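Local coordinates for protein fasciclin-1 (Drosophila melanogaster, PDB 1O70) that serves as a neural cell adhesion molecule, represented here by its third and fourth FAS1 domains, at residues A[40-43]-A[47-50]; A[84-87]-A[93-96]; A[100-105]-A[111-116]; A[138-143]-A[147-152]. All coordinates share one frame; numbering follows the deposited sequence.

Interaction 1. Residues A[40-43]-A[47-50]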
loop_
_atom_site.group_PDB
_atom_site.type_symbol
_atom_site.label_atom_id
_atom_site.label_comp_id
_atom_site.label_asym_id
_atom_site.label_seq_id
_atom_site.Cartn_x
_atom_site.Cartn_y
_atom_site.Cartn_z
ATOM N N ASP A 40 17.014 -9.125 -17.901
ATOM C CA ASP A 40 17.923 -10.150 -17.400
ATOM C C ASP A 40 17.340 -10.905 -16.218
ATOM O O ASP A 40 17.408 -12.135 -16.158
ATOM C CB ASP A 40 19.268 -9.538 -16.993
ATOM C CG ASP A 40 20.102 -9.115 -18.191
ATOM O OD1 ASP A 40 20.127 -9.884 -19.188
ATOM O OD2 ASP A 40 20.732 -8.027 -18.123
ATOM N N ASP A 41 16.782 -10.161 -15.269
ATOM C CA ASP A 41 16.185 -10.767 -14.086
ATOM C C ASP A 41 14.983 -11.630 -14.448
ATOM O O ASP A 41 14.777 -12.705 -13.873
ATOM C CB ASP A 41 15.776 -9.680 -13.091
ATOM C CG ASP A 41 16.970 -8.943 -12.518
ATOM O OD1 ASP A 41 17.956 -9.615 -12.135
ATOM O OD2 ASP A 41 16.922 -7.699 -12.447
ATOM N N ILE A 42 14.194 -11.155 -15.406
ATOM C CA ILE A 42 13.017 -11.883 -15.850
ATOM C C ILE A 42 13.415 -13.242 -16.402
ATOM O O ILE A 42 12.844 -14.266 -16.023
ATOM C CB ILE A 42 12.254 -11.104 -16.945
ATOM C CG1 ILE A 42 11.718 -9.791 -16.367
ATOM C CG2 ILE A 42 11.125 -11.964 -17.508
ATOM C CD1 ILE A 42 10.878 -8.977 -17.331
ATOM N N ASN A 43 14.399 -13.251 -17.297
ATOM C CA ASN A 43 14.852 -14.495 -17.898
ATOM C C ASN A 43 15.667 -15.379 -16.960
ATOM O O ASN A 43 15.947 -16.527 -17.287
ATOM C CB ASN A 43 15.648 -14.206 -19.174
ATOM C CG ASN A 43 14.769 -13.679 -20.290
ATOM O OD1 ASN A 43 13.604 -14.075 -20.416
ATOM N ND2 ASN A 43 15.320 -12.799 -21.117
ATOM N N GLU A 47 10.268 -19.391 -12.621
ATOM C CA GLU A 47 8.841 -19.127 -12.773
ATOM C C GLU A 47 8.646 -17.615 -12.673
ATOM O O GLU A 47 9.245 -16.963 -11.813
ATOM C CB GLU A 47 8.037 -19.822 -11.673
ATOM C CG GLU A 47 8.378 -21.290 -11.482
ATOM C CD GLU A 47 7.388 -22.008 -10.580
ATOM O OE1 GLU A 47 6.268 -22.314 -11.046
ATOM O OE2 GLU A 47 7.725 -22.255 -9.401
ATOM N N VAL A 48 7.818 -17.054 -13.551
ATOM C CA VAL A 48 7.581 -15.614 -13.545
ATOM C C VAL A 48 6.204 -15.226 -14.086
ATOM O O VAL A 48 5.734 -15.784 -15.076
ATOM C CB VAL A 48 8.673 -14.880 -14.377
ATOM C CG1 VAL A 48 8.689 -15.407 -15.807
ATOM C CG2 VAL A 48 8.429 -13.372 -14.359
ATOM N N THR A 49 5.556 -14.276 -13.417
ATOM C CA THR A 49 4.253 -13.787 -13.839
ATOM C C THR A 49 4.354 -12.272 -13.935
ATOM O O THR A 49 4.757 -11.591 -12.989
ATOM C CB THR A 49 3.135 -14.177 -12.850
ATOM O OG1 THR A 49 3.005 -15.599 -12.835
ATOM C CG2 THR A 49 1.804 -13.568 -13.270
ATOM N N ILE A 50 3.989 -11.757 -15.098
ATOM C CA ILE A 50 4.065 -10.339 -15.368
ATOM C C ILE A 50 2.695 -9.682 -15.375
ATOM O O ILE A 50 1.739 -10.221 -15.943
ATOM C CB ILE A 50 4.728 -10.104 -16.738
ATOM C CG1 ILE A 50 6.133 -10.708 -16.726
ATOM C CG2 ILE A 50 4.742 -8.614 -17.074
ATOM C CD1 ILE A 50 6.877 -10.593 -18.046
#
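Thr49 lies between Val48 and Ile50, the two strand residues that meet Ile42 of the helix, and its OG1 is held by two backbone groups: it donates to the carbonyl O of Asp84 and accepts from the N of Leu86. Here, in the third FAS1 domain, helix 37-43 packs across a short connection on strand 48-53, which follows it in the chain. Alternation along the strand sends Val48 and Ile50 toward the helix and Thr49 to the other side, where a small side chain with a hydroxyl can serve the 84-87 loop. The side chains meet loosely, through methyl groups alone. CG2 of Ile42 meets CG2 of Val48 at 4.4 Å, branch against branch. The longer arm of Ile42 is stretched out, chi2 -177°, which carries its methyl end toward the likewise extended Ile50. Beta-branched residues suit both strand positions, since they favour extended backbone and present broad methyl surfaces. Ile31 also packs on Ile42, Phe27 of helix 21-33 covers Ile50, and Ile81 touches both Ile42 and Val48. The contact ends in a methyl-to-methyl meeting, Ile42 CD1 to Ile50 CD1 at 4.4 Å.

Interaction 2. Residues A[84-87]-A[93-96]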
loop_
_atom_site.group_PDB
_atom_site.type_symbol
_atom_site.label_atom_id
_atom_site.label_comp_id
_atom_site.label_asym_id
_atom_site.label_seq_id
_atom_site.Cartn_x
_atom_site.Cartn_y
_atom_site.Cartn_z
ATOM N N ASP A 84 7.034 -15.929 -9.541
ATOM C CA ASP A 84 6.227 -17.133 -9.356
ATOM C C ASP A 84 5.257 -17.360 -10.526
ATOM O O ASP A 84 5.052 -16.475 -11.354
ATOM C CB ASP A 84 5.476 -17.014 -8.018
ATOM C CG ASP A 84 4.528 -18.175 -7.756
ATOM O OD1 ASP A 84 4.839 -19.327 -8.133
ATOM O OD2 ASP A 84 3.472 -17.931 -7.138
ATOM N N ARG A 85 4.688 -18.558 -10.602
ATOM C CA ARG A 85 3.739 -18.894 -11.656
ATOM C C ARG A 85 2.343 -18.683 -11.072
ATOM O O ARG A 85 1.851 -19.524 -10.322
ATOM C CB ARG A 85 3.913 -20.352 -12.056
ATOM C CG ARG A 85 2.903 -20.824 -13.086
ATOM C CD ARG A 85 2.844 -22.345 -13.115
ATOM N NE ARG A 85 4.159 -22.894 -13.401
ATOM C CZ ARG A 85 4.748 -22.797 -14.587
ATOM N NH1 ARG A 85 4.122 -22.179 -15.583
ATOM N NH2 ARG A 85 5.962 -23.309 -14.778
ATOM N N LEU A 86 1.702 -17.568 -11.414
ATOM C CA LEU A 86 0.389 -17.269 -10.862
ATOM C C LEU A 86 -0.739 -16.969 -11.831
ATOM O O LEU A 86 -0.739 -15.927 -12.489
ATOM C CB LEU A 86 0.484 -16.085 -9.898
ATOM C CG LEU A 86 1.136 -16.262 -8.533
ATOM C CD1 LEU A 86 1.042 -14.949 -7.751
ATOM C CD2 LEU A 86 0.430 -17.374 -7.775
ATOM N N ASN A 87 -1.717 -17.869 -11.898
ATOM C CA ASN A 87 -2.886 -17.651 -12.745
ATOM C C ASN A 87 -4.073 -17.428 -11.815
ATOM O O ASN A 87 -3.965 -17.644 -10.606
ATOM C CB ASN A 87 -3.137 -18.858 -13.654
ATOM C CG ASN A 87 -3.340 -20.153 -12.877
ATOM O OD1 ASN A 87 -3.599 -21.198 -13.456
ATOM N ND2 ASN A 87 -3.216 -20.083 -11.561
ATOM N N GLN A 93 -6.861 -19.642 -4.758
ATOM C CA GLN A 93 -6.439 -20.596 -3.742
ATOM C C GLN A 93 -5.560 -20.001 -2.659
ATOM O O GLN A 93 -5.790 -20.231 -1.474
ATOM C CB GLN A 93 -5.700 -21.758 -4.393
ATOM C CG GLN A 93 -6.541 -22.525 -5.384
ATOM C CD GLN A 93 -5.778 -23.662 -6.033
ATOM O OE1 GLN A 93 -5.237 -24.529 -5.345
ATOM N NE2 GLN A 93 -5.733 -23.668 -7.365
ATOM N N LYS A 94 -4.545 -19.247 -3.066
ATOM C CA LYS A 94 -3.635 -18.647 -2.108
ATOM C C LYS A 94 -4.324 -17.666 -1.164
ATOM O O LYS A 94 -3.866 -17.464 -0.045
ATOM C CB LYS A 94 -2.488 -17.945 -2.831
ATOM C CG LYS A 94 -1.604 -18.881 -3.637
ATOM C CD LYS A 94 -0.304 -18.200 -4.039
ATOM C CE LYS A 94 0.577 -17.945 -2.820
ATOM N NZ LYS A 94 1.824 -17.206 -3.149
ATOM N N ASN A 95 -5.420 -17.057 -1.608
ATOM C CA ASN A 95 -6.130 -16.114 -0.760
ATOM C C ASN A 95 -7.296 -16.749 -0.016
ATOM O O ASN A 95 -8.097 -16.049 0.602
ATOM C CB ASN A 95 -6.641 -14.918 -1.575
ATOM C CG ASN A 95 -5.544 -13.925 -1.907
ATOM O OD1 ASN A 95 -4.509 -13.883 -1.247
ATOM N ND2 ASN A 95 -5.774 -13.109 -2.923
ATOM N N ALA A 96 -7.384 -18.072 -0.057
ATOM C CA ALA A 96 -8.481 -18.773 0.606
ATOM C C ALA A 96 -8.551 -18.484 2.103
ATOM O O ALA A 96 -9.533 -17.925 2.588
ATOM C CB ALA A 96 -8.357 -20.272 0.372
HETATM O O HOH W 1 2.910 -19.057 -4.608
#
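Asp84 approaches Lys94 across the gap between the start of a loop and the end of the helix that follows it, a loop-helix unit of the third FAS1 domain in which helix 88-94 brings its last residue back beside the loop. The carboxylate of Asp84 does not form a direct salt bridge: its OD2 stays 4.4 Å from Lys94 NZ. One water spans the gap, donating to Asp84 OD2 at 2.8 Å and accepting from Lys94 NZ at 2.6 Å. The opposite charges probably still attract, but softly, as befits two partly exposed residues whose ends are joined through solvent. With chi1 at 176°, the carboxylate swings away from the backbone N and out toward the lysine. Two residues on, Leu86 is buried. Its side chain sets off across the contact, yet its branched end comes closer and its CD2 touches CD of Lys94 at 3.9 Å, the two side chains crossing at about a right angle. Here the aliphatic part of the lysine covers a leucine while its ammonium group remains with water, a division of labour for which a long, flexible residue is well suited. Asn87 then takes the N-cap position of helix 88-94, a place that asparagine commonly occupies. At the other end of that helix, the lysine chain bends at chi3, 68°, which swings NZ round toward Asp84 beyond the CD that rests on Leu86.

Interaction 3. Residues A[100-105]-A[111-116]. With NAG (2-acetamido-2-deoxy-beta-D-glucopyranose), chain B; NAG (2-acetamido-2-deoxy-beta-D-glucopyranose), chain C.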
loop_
_atom_site.group_PDB
_atom_site.type_symbol
_atom_site.label_atom_id
_atom_site.label_comp_id
_atom_site.label_asym_id
_atom_site.label_seq_id
_atom_site.Cartn_x
_atom_site.Cartn_y
_atom_site.Cartn_z
ATOM N N ALA A 100 -2.516 -13.590 0.583
ATOM C CA ALA A 100 -1.138 -13.913 0.247
ATOM C C ALA A 100 -0.432 -12.689 -0.309
ATOM O O ALA A 100 -0.842 -12.120 -1.319
ATOM C CB ALA A 100 -1.092 -15.037 -0.765
ATOM N N GLN A 101 0.621 -12.270 0.372
ATOM C CA GLN A 101 1.386 -11.137 -0.099
ATOM C C GLN A 101 2.441 -11.750 -0.999
ATOM O O GLN A 101 3.271 -12.550 -0.557
ATOM C CB GLN A 101 2.013 -10.404 1.069
ATOM C CG GLN A 101 0.976 -9.925 2.049
ATOM C CD GLN A 101 1.595 -9.110 3.142
ATOM O OE1 GLN A 101 2.652 -9.473 3.675
ATOM N NE2 GLN A 101 0.946 -8.003 3.500
ATOM N N VAL A 102 2.372 -11.377 -2.271
ATOM C CA VAL A 102 3.254 -11.893 -3.301
ATOM C C VAL A 102 4.465 -11.007 -3.570
ATOM O O VAL A 102 4.321 -9.848 -3.927
ATOM C CB VAL A 102 2.471 -12.053 -4.598
ATOM C CG1 VAL A 102 3.301 -12.794 -5.611
ATOM C CG2 VAL A 102 1.167 -12.785 -4.316
ATOM N N PRO A 103 5.680 -11.550 -3.403
ATOM C CA PRO A 103 6.936 -10.809 -3.631
ATOM C C PRO A 103 7.197 -10.547 -5.116
ATOM O O PRO A 103 6.740 -11.305 -5.967
ATOM C CB PRO A 103 8.009 -11.734 -3.044
ATOM C CG PRO A 103 7.254 -12.595 -2.062
ATOM C CD PRO A 103 5.948 -12.854 -2.772
ATOM N N THR A 104 7.936 -9.486 -5.422
ATOM C CA THR A 104 8.255 -9.161 -6.807
ATOM C C THR A 104 9.764 -8.988 -6.991
ATOM O O THR A 104 10.539 -9.194 -6.058
ATOM C CB THR A 104 7.548 -7.875 -7.263
ATOM O OG1 THR A 104 8.089 -6.750 -6.559
ATOM C CG2 THR A 104 6.059 -7.976 -6.993
ATOM N N VAL A 105 10.183 -8.629 -8.201
ATOM C CA VAL A 105 11.601 -8.439 -8.490
ATOM C C VAL A 105 12.079 -7.266 -7.648
ATOM O O VAL A 105 13.266 -7.134 -7.343
ATOM C CB VAL A 105 11.820 -8.159 -9.991
ATOM C CG1 VAL A 105 13.241 -7.699 -10.254
ATOM C CG2 VAL A 105 11.515 -9.415 -10.780
ATOM N N LEU A 111 2.842 -7.482 -3.565
ATOM C CA LEU A 111 1.485 -7.216 -4.020
ATOM C C LEU A 111 0.568 -8.247 -3.399
ATOM O O LEU A 111 1.016 -9.143 -2.684
ATOM C CB LEU A 111 1.386 -7.384 -5.537
ATOM C CG LEU A 111 2.549 -6.921 -6.409
ATOM C CD1 LEU A 111 2.328 -7.347 -7.860
ATOM C CD2 LEU A 111 2.672 -5.406 -6.288
ATOM N N TYR A 112 -0.720 -8.116 -3.670
ATOM C CA TYR A 112 -1.686 -9.091 -3.202
ATOM C C TYR A 112 -2.927 -8.828 -4.027
ATOM O O TYR A 112 -3.099 -7.728 -4.555
ATOM C CB TYR A 112 -1.926 -8.993 -1.682
ATOM C CG TYR A 112 -2.540 -7.727 -1.178
ATOM C CD1 TYR A 112 -3.931 -7.565 -1.146
ATOM C CD2 TYR A 112 -1.734 -6.681 -0.732
ATOM C CE1 TYR A 112 -4.504 -6.394 -0.686
ATOM C CE2 TYR A 112 -2.283 -5.508 -0.273
ATOM C CZ TYR A 112 -3.672 -5.367 -0.249
ATOM O OH TYR A 112 -4.244 -4.211 0.235
ATOM N N PHE A 113 -3.761 -9.849 -4.179
ATOM C CA PHE A 113 -4.949 -9.726 -5.001
ATOM C C PHE A 113 -6.241 -9.920 -4.235
ATOM O O PHE A 113 -6.260 -10.418 -3.108
ATOM C CB PHE A 113 -4.914 -10.759 -6.139
ATOM C CG PHE A 113 -3.661 -10.728 -6.968
ATOM C CD1 PHE A 113 -2.467 -11.221 -6.465
ATOM C CD2 PHE A 113 -3.674 -10.194 -8.252
ATOM C CE1 PHE A 113 -1.303 -11.186 -7.225
ATOM C CE2 PHE A 113 -2.514 -10.154 -9.019
ATOM C CZ PHE A 113 -1.326 -10.651 -8.499
ATOM N N ASN A 114 -7.328 -9.520 -4.877
ATOM C CA ASN A 114 -8.656 -9.692 -4.331
ATOM C C ASN A 114 -9.485 -10.256 -5.472
ATOM O O ASN A 114 -9.488 -9.700 -6.573
ATOM C CB ASN A 114 -9.257 -8.368 -3.881
ATOM C CG ASN A 114 -10.658 -8.541 -3.331
ATOM O OD1 ASN A 114 -10.872 -9.314 -2.397
ATOM N ND2 ASN A 114 -11.619 -7.829 -3.906
ATOM N N VAL A 115 -10.181 -11.362 -5.210
ATOM C CA VAL A 115 -11.011 -12.010 -6.219
ATOM C C VAL A 115 -12.485 -12.020 -5.835
ATOM O O VAL A 115 -12.837 -12.418 -4.726
ATOM C CB VAL A 115 -10.571 -13.472 -6.453
ATOM C CG1 VAL A 115 -11.504 -14.135 -7.457
ATOM C CG2 VAL A 115 -9.128 -13.519 -6.957
ATOM N N ARG A 116 -13.335 -11.580 -6.761
ATOM C CA ARG A 116 -14.784 -11.550 -6.558
ATOM C C ARG A 116 -15.498 -12.304 -7.679
ATOM O O ARG A 116 -15.049 -12.287 -8.824
ATOM C CB ARG A 116 -15.306 -10.119 -6.570
ATOM C CG ARG A 116 -14.852 -9.237 -5.445
ATOM C CD ARG A 116 -15.127 -7.793 -5.837
ATOM N NE ARG A 116 -16.494 -7.636 -6.332
ATOM C CZ ARG A 116 -16.931 -6.568 -6.991
ATOM N NH1 ARG A 116 -16.103 -5.559 -7.241
ATOM N NH2 ARG A 116 -18.197 -6.504 -7.390
HETATM C C1 NAG B . -14.122 -3.909 -3.575
HETATM C C2 NAG B . -15.540 -3.960 -4.106
HETATM C C3 NAG B . -16.488 -4.303 -2.957
HETATM C C4 NAG B . -16.032 -5.632 -2.321
HETATM C C5 NAG B . -14.543 -5.596 -1.934
HETATM C C6 NAG B . -14.061 -6.985 -1.534
HETATM C C7 NAG B . -16.175 -2.589 -5.980
HETATM C C8 NAG B . -17.395 -1.769 -6.373
HETATM N N2 NAG B . -15.895 -2.680 -4.684
HETATM O O3 NAG B . -17.805 -4.407 -3.455
HETATM O O4 NAG B . -16.816 -5.950 -1.176
HETATM O O5 NAG B . -13.733 -5.188 -3.058
HETATM O O6 NAG B . -14.355 -7.932 -2.558
HETATM O O7 NAG B . -15.495 -3.137 -6.845
HETATM C C1 NAG C . -9.347 -2.338 -5.206
HETATM C C2 NAG C . -9.517 -3.428 -4.151
HETATM C C3 NAG C . -10.906 -4.055 -4.311
HETATM C C4 NAG C . -12.005 -2.977 -4.253
HETATM C C5 NAG C . -11.677 -1.860 -5.265
HETATM C C6 NAG C . -12.629 -0.685 -5.229
HETATM C C7 NAG C . -7.616 -4.683 -3.368
HETATM C C8 NAG C . -6.616 -5.804 -3.613
HETATM N N2 NAG C . -8.505 -4.446 -4.326
HETATM O O3 NAG C . -11.112 -5.050 -3.323
HETATM O O4 NAG C . -13.271 -3.570 -4.605
HETATM O O5 NAG C . -10.354 -1.339 -5.034
HETATM O O6 NAG C . -12.768 -0.189 -3.905
HETATM O O7 NAG C . -7.578 -4.039 -2.324
HETATM O O HOH W 2 -3.042 -12.052 -2.661
#
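Val102 and Leu111 form the tight end of this beta hairpin, an antiparallel hydrogen-bonded pair tied in both directions: Val102 N donates to Leu111 O at 2.6 Å, and Leu111 N to Val102 O at 2.8 Å. Their side chains share a face with Phe113, and beside them Thr104 puts its methyl CG2 3.7 Å from CG of Leu111, crossing that side chain at about a right angle. Its OG1 is hydrogen-bonded to the carbonyl O of Thr109, its chief partner, with Asn106 O also close enough to share it. Val102 CG2 meets the edge of the Phe113 ring at CE1, 4.1 Å away.

Beyond this pair the strands separate, and a water replaces direct pairing, donating to Ala100 O at 2.6 Å and accepting from Phe113 N at 2.8 Å. The loose part is where the strands part and the sugars lie: the Tyr112 ring and Asn114 adjoin the glycan, and Asn114 ND2 donates to O6 of the outer N-acetylglucosamine (chain B) at 3.1 Å, nearly straight at 168°. The methyl C8 of the inner sugar (chain C) rests obliquely on the Tyr112 ring. These sugars belong to the glycan on Asn132. Strand 102-103 is an outermost strand of the domain's sheet; strand 110-116 lies between it and strand 123-128, while Ile91 of helix 88-94 and Ile82 of strand 81-82 pack on Phe113.

Interaction 4. Residues A[138-143]-A[147-152]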
loop_
_atom_site.group_PDB
_atom_site.type_symbol
_atom_site.label_atom_id
_atom_site.label_comp_id
_atom_site.label_asym_id
_atom_site.label_seq_id
_atom_site.Cartn_x
_atom_site.Cartn_y
_atom_site.Cartn_z
ATOM N N ALA A 138 -6.844 -11.839 -18.210
ATOM C CA ALA A 138 -6.038 -12.746 -17.417
ATOM C C ALA A 138 -5.593 -14.030 -18.095
ATOM O O ALA A 138 -5.932 -14.307 -19.242
ATOM C CB ALA A 138 -6.800 -13.089 -16.131
ATOM N N ASP A 139 -4.810 -14.801 -17.350
ATOM C CA ASP A 139 -4.336 -16.100 -17.794
ATOM C C ASP A 139 -3.757 -16.151 -19.201
ATOM O O ASP A 139 -4.078 -17.050 -19.971
ATOM C CB ASP A 139 -5.481 -17.114 -17.673
ATOM C CG ASP A 139 -5.904 -17.348 -16.232
ATOM O OD1 ASP A 139 -7.026 -17.877 -16.022
ATOM O OD2 ASP A 139 -5.111 -17.011 -15.317
ATOM N N VAL A 140 -2.918 -15.190 -19.553
ATOM C CA VAL A 140 -2.291 -15.223 -20.865
ATOM C C VAL A 140 -1.071 -16.134 -20.663
ATOM O O VAL A 140 -0.118 -15.771 -19.959
ATOM C CB VAL A 140 -1.855 -13.795 -21.323
ATOM C CG1 VAL A 140 -1.044 -13.870 -22.614
ATOM C CG2 VAL A 140 -3.089 -12.917 -21.539
ATOM N N ALA A 141 -1.106 -17.322 -21.262
ATOM C CA ALA A 141 -0.023 -18.293 -21.095
ATOM C C ALA A 141 1.365 -17.814 -21.477
ATOM O O ALA A 141 1.539 -16.990 -22.379
ATOM C CB ALA A 141 -0.344 -19.571 -21.849
ATOM N N GLN A 142 2.351 -18.337 -20.756
ATOM C CA GLN A 142 3.761 -18.028 -20.991
ATOM C C GLN A 142 4.573 -19.286 -20.708
ATOM O O GLN A 142 4.077 -20.243 -20.118
ATOM C CB GLN A 142 4.244 -16.879 -20.090
ATOM C CG GLN A 142 3.565 -15.542 -20.364
ATOM C CD GLN A 142 4.035 -14.893 -21.665
ATOM O OE1 GLN A 142 5.116 -14.303 -21.721
ATOM N NE2 GLN A 142 3.223 -15.007 -22.716
ATOM N N THR A 143 5.826 -19.270 -21.135
ATOM C CA THR A 143 6.724 -20.393 -20.966
ATOM C C THR A 143 6.896 -20.794 -19.507
ATOM O O THR A 143 6.704 -21.952 -19.158
ATOM C CB THR A 143 8.093 -20.057 -21.565
ATOM O OG1 THR A 143 7.944 -19.837 -22.971
ATOM C CG2 THR A 143 9.079 -21.172 -21.322
ATOM N N VAL A 147 0.702 -13.987 -17.798
ATOM C CA VAL A 147 0.692 -12.555 -17.991
ATOM C C VAL A 147 -0.749 -12.107 -17.843
ATOM O O VAL A 147 -1.664 -12.774 -18.326
ATOM C CB VAL A 147 1.190 -12.179 -19.386
ATOM C CG1 VAL A 147 0.802 -10.739 -19.699
ATOM C CG2 VAL A 147 2.695 -12.344 -19.461
ATOM N N HIS A 148 -0.943 -10.983 -17.172
ATOM C CA HIS A 148 -2.274 -10.426 -16.967
ATOM C C HIS A 148 -2.186 -8.937 -17.273
ATOM O O HIS A 148 -1.183 -8.289 -16.951
ATOM C CB HIS A 148 -2.698 -10.579 -15.511
ATOM C CG HIS A 148 -2.594 -11.977 -14.983
ATOM N ND1 HIS A 148 -3.494 -12.968 -15.317
ATOM C CD2 HIS A 148 -1.727 -12.539 -14.107
ATOM C CE1 HIS A 148 -3.190 -14.077 -14.666
ATOM N NE2 HIS A 148 -2.122 -13.843 -13.924
ATOM N N ILE A 149 -3.232 -8.380 -17.870
ATOM C CA ILE A 149 -3.235 -6.956 -18.179
ATOM C C ILE A 149 -4.035 -6.172 -17.133
ATOM O O ILE A 149 -5.176 -6.517 -16.824
ATOM C CB ILE A 149 -3.812 -6.683 -19.603
ATOM C CG1 ILE A 149 -2.861 -7.233 -20.668
ATOM C CG2 ILE A 149 -3.906 -5.182 -19.865
ATOM C CD1 ILE A 149 -2.768 -8.716 -20.726
ATOM N N ILE A 150 -3.422 -5.130 -16.576
ATOM C CA ILE A 150 -4.087 -4.302 -15.578
ATOM C C ILE A 150 -4.314 -2.904 -16.128
ATOM O O ILE A 150 -3.599 -2.459 -17.028
ATOM C CB ILE A 150 -3.282 -4.231 -14.259
ATOM C CG1 ILE A 150 -1.888 -3.637 -14.506
ATOM C CG2 ILE A 150 -3.177 -5.621 -13.648
ATOM C CD1 ILE A 150 -1.023 -3.584 -13.244
ATOM N N ASP A 151 -5.313 -2.216 -15.582
ATOM C CA ASP A 151 -5.670 -0.892 -16.062
ATOM C C ASP A 151 -4.945 0.284 -15.438
ATOM O O ASP A 151 -5.264 1.432 -15.740
ATOM C CB ASP A 151 -7.179 -0.683 -15.932
ATOM C CG ASP A 151 -7.672 -0.848 -14.511
ATOM O OD1 ASP A 151 -6.844 -1.004 -13.580
ATOM O OD2 ASP A 151 -8.906 -0.813 -14.337
ATOM N N HIS A 152 -3.990 0.014 -14.560
ATOM C CA HIS A 152 -3.210 1.086 -13.954
ATOM C C HIS A 152 -1.809 0.586 -13.812
ATOM O O HIS A 152 -1.586 -0.619 -13.731
ATOM C CB HIS A 152 -3.722 1.481 -12.569
ATOM C CG HIS A 152 -4.958 2.316 -12.603
ATOM N ND1 HIS A 152 -6.224 1.776 -12.524
ATOM C CD2 HIS A 152 -5.126 3.654 -12.735
ATOM C CE1 HIS A 152 -7.119 2.744 -12.600
ATOM N NE2 HIS A 152 -6.480 3.894 -12.728
#
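Val140 and Val147 face each other as the antiparallel hydrogen-bonded pair of a beta hairpin, built from strands 131-141 and 145-150 of the third FAS1 domain. Their side chains lie on one face of the sheet, CB to CB at 4.0 Å. Val140 N donates to Val147 O at 3.0 Å, in the carbonyl plane, whereas the return bond from Val147 N to Val140 O is bent and weak. Valine suits both places, being beta-branched and compact enough for side chains directly opposite one another. In both, CG2 stands beside the backbone N, from where that of Val140 reaches CD1 of Ile149 and that of Val147 reaches Gln142.

Where the strand turns irregular, the His148 ring meets Ala138 and Asp139 with its edge. The Asp139 carboxylate crosses it obliquely, the two planes 58° apart and OD2 3.6 Å from CE1. Asp139 has left-handed backbone angles, and its N lies 3.0 Å from His148 ND1. The stronger holds are outside the hairpin: OD2 of Asp139 accepts from Val88 N, at the start of helix 88-94, and NE2 of His148 donates to Leu86 O. The histidine thus uses its ring to join the hairpin to the loop leading into that helix.

At the turn end, Gln142 bends at chi2, -73°, and its aliphatic part crosses Val147 obliquely. Its amide folds back on its own strand, NE2 donating to Ala141 O at 2.6 Å with an angle of 148° at the hydrogen.

All four contacts belong to the third FAS1 domain and lie in or beside its seven-stranded mixed sheet. Interactions 1 and 4 sit on neighbouring strands, joined by a backbone hydrogen bond from His148 N to Ile50 O, 3.0 Å. Interactions 2 and 3 are the closest pair, their centres about 8 Å apart: Asn95 OD1 takes the N-H of Ala100 at 2.7 Å. The 84-87 loop touches each of the other three contacts, through Leu86 N to Thr49 OG1 (2.8 Å), Leu86 CD1 to Val102 CG1 (3.8 Å) and Leu86 O to His148 NE2 (2.9 Å). Interactions 3 and 4 do not touch. The glycan adjoins interaction 3, about 13 Å from the side chains of Leu86 and His148.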